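Local coordinates for purine phosphoribosyltransferase (Pyrococcus horikoshii, PDB 1VDM), which transfers phosphoribosyl groups to or from purine bases as a type I phosphoribosyltransferase, most likely using phosphoribosyl pyrophosphate as the donor, at the interface of chains A and B. Sequence-based numbering; all coordinates share one arbitrary frame. Chains: chain A/B, purine phosphoribosyltransferase.

The interface of chains A and B. Residues chain A 130-133; chain B 148-150.
A:Tyr132 and B:Ile150 meet in an antiparallel beta bridge between two copies of the enzyme. The C-terminal stretch of chain B reaches across and lies alongside residues 132-133 of chain A. The backbone amide of B:Ile150 donates to the carbonyl of A:Tyr132, with N to O at 2.9 Å. This bond is almost straight, 178° at the hydrogen, and the donor sits nearly in line with the acceptor's C=O. The return bond, from A:Tyr132 N to B:Ile150 O, is weak at 3.4 Å and bent. The pairing is therefore lopsided.

The side chains of the same pair add an apolar contact. B:Ile150 lies over one face of the A:Tyr132 ring, towards the hydroxyl end, near CZ. Its CB stands 3.9 Å from the ring centroid in a CH-pi contact. The CG of A:Tyr132 lies between its backbone N and carbonyl carbon (chi1 77°), a setting that turns one ring face towards B:Ile150. The methyl CG2 of B:Ile150 packs 3.4 Å from the ring carbon CZ. It lies as near to the hydroxyl OH, out past the rim of the ring. Replacing A:Tyr132 by alanine would probably leave B:Ile150 CB without its aromatic face and CG2 without its neighbours CZ and OH, while the backbone bridge could remain.

A:Val133 and B:Pro148 extend the contact. The methyl CG1 of A:Val133 comes 3.7 Å from the carbonyl O of B:Pro148. The structure alone does not show whether this pairing persists in solution. Water 1 links the two backbones, 2.9 Å from A:Val133 O and 2.8 Å from B:Pro148 O.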
ATOM      1  N   ASP A 130      43.014  -5.536 -17.351  1.00 41.43           N
ATOM      2  CA  ASP A 130      42.760  -5.085 -18.707  1.00 42.84           C
ATOM      3  C   ASP A 130      41.779  -3.921 -18.610  1.00 43.47           C
ATOM      4  O   ASP A 130      41.811  -2.999 -19.429  1.00 44.72           O
ATOM      5  CB  ASP A 130      42.172  -6.215 -19.535  1.00 43.34           C
ATOM      6  CG  ASP A 130      43.024  -7.463 -19.486  1.00 46.01           C
ATOM      7  OD1 ASP A 130      42.920  -8.218 -18.499  1.00 44.47           O
ATOM      8  OD2 ASP A 130      43.814  -7.679 -20.431  1.00 48.54           O
ATOM      9  N   TYR A 131      40.917  -3.970 -17.596  1.00 42.73           N
ATOM     10  CA  TYR A 131      39.933  -2.916 -17.358  1.00 41.91           C
ATOM     11  C   TYR A 131      39.864  -2.566 -15.874  1.00 40.77           C
ATOM     12  O   TYR A 131      39.746  -3.451 -15.029  1.00 41.69           O
ATOM     13  CB  TYR A 131      38.531  -3.347 -17.799  1.00 43.16           C
ATOM     14  CG  TYR A 131      38.449  -4.035 -19.137  1.00 44.11           C
ATOM     15  CD1 TYR A 131      38.429  -5.423 -19.224  1.00 44.83           C
ATOM     16  CD2 TYR A 131      38.386  -3.300 -20.319  1.00 44.54           C
ATOM     17  CE1 TYR A 131      38.347  -6.062 -20.452  1.00 44.73           C
ATOM     18  CE2 TYR A 131      38.306  -3.931 -21.550  1.00 44.69           C
ATOM     19  CZ  TYR A 131      38.288  -5.311 -21.606  1.00 44.59           C
ATOM     20  OH  TYR A 131      38.233  -5.942 -22.821  1.00 48.27           O
ATOM     21  N   TYR A 132      39.932  -1.279 -15.557  1.00 38.13           N
ATOM     22  CA  TYR A 132      39.843  -0.842 -14.170  1.00 37.02           C
ATOM     23  C   TYR A 132      39.541   0.650 -14.171  1.00 35.26           C
ATOM     24  O   TYR A 132      39.652   1.299 -15.205  1.00 35.24           O
ATOM     25  CB  TYR A 132      41.135  -1.183 -13.400  1.00 37.76           C
ATOM     26  CG  TYR A 132      42.320  -0.287 -13.664  1.00 39.79           C
ATOM     27  CD1 TYR A 132      42.420   0.954 -13.047  1.00 40.43           C
ATOM     28  CD2 TYR A 132      43.347  -0.683 -14.526  1.00 40.82           C
ATOM     29  CE1 TYR A 132      43.508   1.784 -13.274  1.00 41.53           C
ATOM     30  CE2 TYR A 132      44.446   0.141 -14.762  1.00 41.79           C
ATOM     31  CZ  TYR A 132      44.518   1.376 -14.129  1.00 43.65           C
ATOM     32  OH  TYR A 132      45.595   2.213 -14.327  1.00 42.78           O
ATOM     33  N   VAL A 133      39.161   1.194 -13.022  1.00 34.71           N
ATOM     34  CA  VAL A 133      38.789   2.599 -12.944  1.00 34.37           C
ATOM     35  C   VAL A 133      39.619   3.487 -12.022  1.00 34.91           C
ATOM     36  O   VAL A 133      39.951   4.612 -12.376  1.00 37.51           O
ATOM     37  CB  VAL A 133      37.307   2.725 -12.517  1.00 33.53           C
ATOM     38  CG1 VAL A 133      36.903   4.184 -12.392  1.00 29.60           C
ATOM     39  CG2 VAL A 133      36.434   1.998 -13.504  1.00 30.93           C
TER
ATOM     40  N   PRO B 148      35.711   7.291 -16.524  1.00 39.99           N
ATOM     41  CA  PRO B 148      36.518   6.774 -17.626  1.00 41.00           C
ATOM     42  C   PRO B 148      37.062   5.423 -17.188  1.00 41.75           C
ATOM     43  O   PRO B 148      37.125   5.139 -15.995  1.00 42.27           O
ATOM     44  CB  PRO B 148      37.641   7.802 -17.744  1.00 39.03           C
ATOM     45  CG  PRO B 148      37.076   9.036 -17.107  1.00 40.63           C
ATOM     46  CD  PRO B 148      36.339   8.485 -15.939  1.00 40.81           C
ATOM     47  N   VAL B 149      37.445   4.595 -18.150  1.00 42.61           N
ATOM     48  CA  VAL B 149      38.025   3.291 -17.859  1.00 42.79           C
ATOM     49  C   VAL B 149      39.456   3.329 -18.390  1.00 45.68           C
ATOM     50  O   VAL B 149      39.724   3.973 -19.404  1.00 45.89           O
ATOM     51  CB  VAL B 149      37.247   2.158 -18.567  1.00 42.03           C
ATOM     52  CG1 VAL B 149      38.101   0.906 -18.649  1.00 38.35           C
ATOM     53  CG2 VAL B 149      35.962   1.860 -17.814  1.00 39.38           C
ATOM     54  N   ILE B 150      40.376   2.671 -17.690  1.00 46.89           N
ATOM     55  CA  ILE B 150      41.766   2.616 -18.119  1.00 47.65           C
ATOM     56  C   ILE B 150      42.011   1.228 -18.686  1.00 49.91           C
ATOM     57  O   ILE B 150      41.855   0.231 -17.982  1.00 48.48           O
ATOM     58  CB  ILE B 150      42.750   2.855 -16.947  1.00 48.15           C
ATOM     59  CG1 ILE B 150      42.755   4.327 -16.539  1.00 46.83           C
ATOM     60  CG2 ILE B 150      44.150   2.439 -17.349  1.00 46.62           C
ATOM     61  CD1 ILE B 150      41.476   4.798 -15.916  1.00 48.95           C
TER
HETATM   62  O   HOH W   1      38.735   6.604 -14.177  1.00 37.19           O